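PDB 3JTX: aminotransferase from Neisseria meningitidis Z2491, which is a pyridoxal phosphate enzyme that probably moves amino groups between amino acids and keto acids. Local coordinates for residues Arg309-Leu314 against Phe327-Lys332; Ala74-Leu79 against Val88-Glu93. One frame throughout, in Å; residues are numbered along the deposited sequence.

Contact 1 (Arg309-Leu314 against Phe327-Lys332); sequences RVIPIL and FYIWLK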
# COMPACT_ATOMS: atom_id res chain seq x y z
N ARG A 309 -18.87 11.05 -32.05
CA ARG A 309 -20.30 11.33 -32.16
C ARG A 309 -20.74 12.47 -31.23
O ARG A 309 -21.55 13.30 -31.62
CB ARG A 309 -21.09 10.06 -31.88
CG ARG A 309 -20.75 8.94 -32.87
CD ARG A 309 -21.57 7.68 -32.66
NE ARG A 309 -23.00 7.93 -32.85
CZ ARG A 309 -23.98 7.08 -32.50
NH1 ARG A 309 -23.70 5.90 -31.96
NH2 ARG A 309 -25.25 7.43 -32.70
N VAL A 310 -20.18 12.52 -30.02
CA VAL A 310 -20.57 13.50 -29.02
C VAL A 310 -20.08 14.93 -29.33
O VAL A 310 -20.83 15.89 -29.15
CB VAL A 310 -20.09 13.08 -27.59
CG1 VAL A 310 -20.26 14.21 -26.60
CG2 VAL A 310 -20.82 11.83 -27.12
N ILE A 311 -18.83 15.09 -29.75
CA ILE A 311 -18.28 16.43 -29.94
C ILE A 311 -19.10 17.24 -30.95
O ILE A 311 -19.51 18.36 -30.64
CB ILE A 311 -16.77 16.41 -30.31
CG1 ILE A 311 -15.93 15.96 -29.11
CG2 ILE A 311 -16.31 17.78 -30.81
CD1 ILE A 311 -15.94 16.92 -27.92
N PRO A 312 -19.38 16.67 -32.14
CA PRO A 312 -20.19 17.45 -33.10
C PRO A 312 -21.61 17.75 -32.61
O PRO A 312 -22.19 18.77 -33.00
CB PRO A 312 -20.22 16.60 -34.38
CG PRO A 312 -19.50 15.35 -34.08
CD PRO A 312 -18.97 15.36 -32.68
N ILE A 313 -22.18 16.89 -31.76
CA ILE A 313 -23.51 17.18 -31.20
C ILE A 313 -23.40 18.40 -30.28
O ILE A 313 -24.15 19.36 -30.43
CB ILE A 313 -24.12 15.96 -30.45
CG1 ILE A 313 -24.41 14.82 -31.42
CG2 ILE A 313 -25.42 16.34 -29.75
CD1 ILE A 313 -24.80 13.53 -30.75
N LEU A 314 -22.44 18.37 -29.36
CA LEU A 314 -22.28 19.48 -28.41
C LEU A 314 -21.93 20.80 -29.12
O LEU A 314 -22.33 21.88 -28.69
CB LEU A 314 -21.22 19.15 -27.35
CG LEU A 314 -21.56 18.04 -26.35
CD1 LEU A 314 -20.34 17.77 -25.44
CD2 LEU A 314 -22.83 18.39 -25.54
N PHE A 327 -10.54 10.64 -21.35
CA PHE A 327 -11.97 10.43 -21.60
C PHE A 327 -12.87 11.53 -21.04
O PHE A 327 -14.08 11.33 -20.89
CB PHE A 327 -12.44 9.00 -21.22
CG PHE A 327 -12.14 8.56 -19.79
CD1 PHE A 327 -12.58 9.28 -18.69
CD2 PHE A 327 -11.48 7.35 -19.57
CE1 PHE A 327 -12.35 8.82 -17.40
CE2 PHE A 327 -11.23 6.90 -18.28
CZ PHE A 327 -11.67 7.63 -17.19
N TYR A 328 -12.30 12.71 -20.78
CA TYR A 328 -13.07 13.85 -20.28
C TYR A 328 -13.32 14.89 -21.36
O TYR A 328 -12.48 15.09 -22.25
CB TYR A 328 -12.35 14.53 -19.12
CG TYR A 328 -12.09 13.60 -17.98
CD1 TYR A 328 -13.14 13.12 -17.19
CD2 TYR A 328 -10.81 13.18 -17.70
CE1 TYR A 328 -12.89 12.25 -16.13
CE2 TYR A 328 -10.55 12.31 -16.65
CZ TYR A 328 -11.58 11.85 -15.86
OH TYR A 328 -11.29 10.95 -14.84
N ILE A 329 -14.50 15.51 -21.28
CA ILE A 329 -14.77 16.76 -21.96
C ILE A 329 -14.86 17.83 -20.83
O ILE A 329 -15.65 17.69 -19.90
CB ILE A 329 -16.09 16.72 -22.73
CG1 ILE A 329 -16.04 15.67 -23.85
CG2 ILE A 329 -16.40 18.09 -23.32
CD1 ILE A 329 -17.34 15.56 -24.63
N TRP A 330 -14.01 18.85 -20.93
CA TRP A 330 -14.02 19.98 -19.99
C TRP A 330 -14.86 21.06 -20.65
O TRP A 330 -14.35 21.90 -21.40
CB TRP A 330 -12.55 20.38 -19.73
CG TRP A 330 -12.21 21.45 -18.70
CD1 TRP A 330 -11.39 22.54 -18.91
CD2 TRP A 330 -12.56 21.48 -17.31
NE1 TRP A 330 -11.24 23.25 -17.75
CE2 TRP A 330 -11.96 22.63 -16.75
CE3 TRP A 330 -13.35 20.66 -16.49
CZ2 TRP A 330 -12.12 22.98 -15.41
CZ3 TRP A 330 -13.52 21.02 -15.15
CH2 TRP A 330 -12.89 22.15 -14.62
N LEU A 331 -16.16 21.03 -20.38
CA LEU A 331 -17.12 21.81 -21.13
C LEU A 331 -17.30 23.23 -20.57
O LEU A 331 -17.69 23.41 -19.41
CB LEU A 331 -18.47 21.08 -21.18
CG LEU A 331 -19.54 21.77 -22.04
CD1 LEU A 331 -19.14 21.71 -23.52
CD2 LEU A 331 -20.92 21.16 -21.81
N LYS A 332 -17.03 24.22 -21.41
CA LYS A 332 -17.25 25.62 -21.05
C LYS A 332 -18.75 25.90 -20.97
O LYS A 332 -19.49 25.69 -21.94
CB LYS A 332 -16.58 26.55 -22.07
CG LYS A 332 -16.58 28.04 -21.68
CD LYS A 332 -15.89 28.91 -22.76
CE LYS A 332 -16.36 30.37 -22.71
NZ LYS A 332 -15.68 31.24 -23.73
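Ile329 meets Val310, Ile311 and Leu314 across an alpha/beta layer, where helix 294-314 packs on edge strand 328-332 of a three-stranded antiparallel sheet. This is the small C-terminal domain of a fold-type I aminotransferase, as the topology and family indicate. The N-to-C directions of the helix and strand segments differ by 12°, so they run almost parallel, and their axes approach to 11.3 Å. That spacing is bridged by side chains alone, with no hydrogen bond between the segments.

Along the strand, Phe327 and Tyr328 make their contacts with other residues. Phe327 CD1 stands 3.9 Å above the plane of the Tyr328 ring, over its centre, while the Tyr328 hydroxyl is hydrogen-bonded to that of Tyr210. Ile329 follows and turns to the helix. Its CG1 lies opposite the carbonyl carbon (chi1 -63°) and its outer bond is extended (chi2 178°), which carries CD1 away from the backbone to lie among three helix side chains. Trp330 leaves by the other face of the strand and stacks on Tyr372. Leu331 returns to the helix side, but more loosely: its CD1 comes no nearer than 4.5 Å to Leu314 CD1. Strand 372-376 holds the backbone in place, with backbone hydrogen bonds linking Ile329 with Ile375 and Leu331 with Val373, and Val310 also touches Cys384 of helix 381-394.

The approaches to Ile329 differ. Leu314 comes head-on, end against end; Ile311 runs past it in the reverse direction; Val310 meets it at a slant. Residues 310 and 314 are one helical turn apart, joined by Leu314 N to Val310 O at 3.0 Å. All three contacts converge on one methyl: Ile329 CD1 lies 3.8 Å from each of Val310 CG1, Ile311 CD1 and Leu314 CD1.

Contact 2 (Ala74-Leu79 against Val88-Glu93); sequences ACANWL and VDADNE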
# COMPACT_ATOMS: atom_id res chain seq x y z
N ALA A 74 9.05 -6.15 -18.70
CA ALA A 74 7.82 -5.91 -19.45
C ALA A 74 7.50 -4.41 -19.51
O ALA A 74 7.08 -3.89 -20.54
CB ALA A 74 6.65 -6.67 -18.84
N CYS A 75 7.70 -3.73 -18.39
CA CYS A 75 7.52 -2.28 -18.35
C CYS A 75 8.51 -1.57 -19.26
O CYS A 75 8.13 -0.67 -20.01
CB CYS A 75 7.62 -1.76 -16.92
SG CYS A 75 6.33 -2.40 -15.86
N ALA A 76 9.78 -1.98 -19.19
CA ALA A 76 10.85 -1.42 -20.05
C ALA A 76 10.54 -1.64 -21.53
O ALA A 76 10.71 -0.73 -22.36
CB ALA A 76 12.19 -2.02 -19.68
N ASN A 77 10.10 -2.85 -21.86
CA ASN A 77 9.73 -3.18 -23.23
C ASN A 77 8.55 -2.36 -23.73
O ASN A 77 8.57 -1.86 -24.85
CB ASN A 77 9.40 -4.66 -23.37
CG ASN A 77 10.62 -5.56 -23.19
OD1 ASN A 77 11.76 -5.11 -23.28
ND2 ASN A 77 10.37 -6.84 -22.91
N TRP A 78 7.52 -2.21 -22.89
CA TRP A 78 6.38 -1.36 -23.20
C TRP A 78 6.77 0.10 -23.48
O TRP A 78 6.32 0.69 -24.47
CB TRP A 78 5.33 -1.39 -22.08
CG TRP A 78 4.17 -0.50 -22.41
CD1 TRP A 78 3.14 -0.78 -23.27
CD2 TRP A 78 3.93 0.82 -21.92
NE1 TRP A 78 2.28 0.29 -23.33
CE2 TRP A 78 2.74 1.28 -22.51
CE3 TRP A 78 4.61 1.65 -21.03
CZ2 TRP A 78 2.22 2.56 -22.25
CZ3 TRP A 78 4.08 2.91 -20.76
CH2 TRP A 78 2.90 3.35 -21.37
N LEU A 79 7.63 0.65 -22.63
CA LEU A 79 8.12 2.03 -22.80
C LEU A 79 8.83 2.23 -24.15
O LEU A 79 8.68 3.26 -24.79
CB LEU A 79 9.08 2.41 -21.66
CG LEU A 79 8.47 2.67 -20.28
CD1 LEU A 79 9.55 2.67 -19.21
CD2 LEU A 79 7.67 3.98 -20.21
N VAL A 88 14.86 2.51 -21.18
CA VAL A 88 14.81 2.69 -19.73
C VAL A 88 15.26 1.36 -19.11
O VAL A 88 14.80 0.30 -19.50
CB VAL A 88 13.36 3.05 -19.29
CG1 VAL A 88 13.21 3.08 -17.76
CG2 VAL A 88 12.94 4.38 -19.92
N ASP A 89 16.17 1.42 -18.15
CA ASP A 89 16.83 0.21 -17.65
C ASP A 89 15.96 -0.48 -16.60
O ASP A 89 15.72 0.08 -15.54
CB ASP A 89 18.21 0.59 -17.07
CG ASP A 89 19.04 -0.61 -16.63
OD1 ASP A 89 18.50 -1.71 -16.43
OD2 ASP A 89 20.27 -0.43 -16.49
N ALA A 90 15.49 -1.69 -16.89
CA ALA A 90 14.66 -2.47 -15.97
C ALA A 90 15.36 -2.75 -14.64
O ALA A 90 14.71 -2.84 -13.61
CB ALA A 90 14.20 -3.79 -16.63
N ASP A 91 16.69 -2.83 -14.66
CA ASP A 91 17.47 -3.12 -13.43
C ASP A 91 17.51 -1.97 -12.41
O ASP A 91 17.77 -2.24 -11.23
CB ASP A 91 18.94 -3.44 -13.77
CG ASP A 91 19.12 -4.73 -14.56
OD1 ASP A 91 18.30 -5.67 -14.43
OD2 ASP A 91 20.12 -4.82 -15.30
N ASN A 92 17.32 -0.71 -12.83
CA ASN A 92 17.45 0.36 -11.85
C ASN A 92 16.58 1.60 -12.06
O ASN A 92 16.56 2.46 -11.19
CB ASN A 92 18.92 0.74 -11.62
CG ASN A 92 19.60 1.30 -12.86
OD1 ASN A 92 18.95 1.64 -13.84
ND2 ASN A 92 20.92 1.40 -12.80
N GLU A 93 15.82 1.67 -13.16
CA GLU A 93 14.99 2.84 -13.46
C GLU A 93 13.48 2.62 -13.41
O GLU A 93 12.71 3.51 -13.77
CB GLU A 93 15.35 3.41 -14.84
CG GLU A 93 16.73 4.06 -14.87
CD GLU A 93 17.04 4.73 -16.20
OE1 GLU A 93 16.97 4.05 -17.24
OE2 GLU A 93 17.37 5.94 -16.18
O HOH W 1 12.86 0.97 -22.50
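Leu79 carries its CG opposite the carbonyl carbon (chi1 -73°) and extends CD1 away from CA, which brings CD1 to Val88. Val88 in turn places CG2 beside its own backbone N and CG1 beside the carbonyl carbon (chi1 173°), presenting the whole branch point to that methyl. Leu79 CD1 therefore sits 3.8 Å from Val88 CB, 3.9 Å from CG2 and 4.0 Å from CG1, nearly equidistant from all three carbons.

One turn earlier on the same helix face, Ala76 lets the backbones come close: its CB is 3.5 Å from Val88 O and 4.1 Å from Ala90 CB. The arrangement is a helix packed against the loop leading from it to strand 94-97, in the family's aminotransferase fold; Ile94 adds to the apolar patch by touching Ala76, Leu79 and Val88.

No direct hydrogen bond joins the segments. A water does so, donating to Ala76 O at 2.7 Å and accepting from Val88 N at 2.8 Å. The loop is internally braced. Asp89 OD1 accepts from Asp91 N in an Asx turn, met from above the carboxylate plane, and Asp89 O receives both Asn92 N and Glu93 N. Glu93 OE1 uses its anti lone pair for Asp89 N, a nearly straight bond (172°). Arg234 forms a salt bridge to that same oxygen, and Arg72 NH1 hydrogen-bonds Ala90 O.

The chemistry divides: methyl groups pack the interface, one water pairs with two backbone polar atoms of buried residues, and backbone bonds and two carboxylates hold the loop's shape, with Arg234 probably favouring an ionised Glu93.

Contact 1 and contact 2 lie on opposite sides of the chain's centre, their centres 36 Å apart and their nearest atoms about 15 Å apart, so neither touches the other. Residues 88-93 lead into an edge strand of the seven-stranded mixed sheet, whereas 327-332 form an edge of the separate three-stranded sheet. The cofactor is carried by Lys245 as its pyridoxal phosphate Schiff base. Beside contact 2, Trp78 touches Arg246, the next residue after that lysine; beside contact 1, Tyr328 touches Asn179 and Arg374. The two touching interfaces are apolar packing, but the strand of contact 1 probably borders the substrate site through Tyr328, as in related aminotransferases.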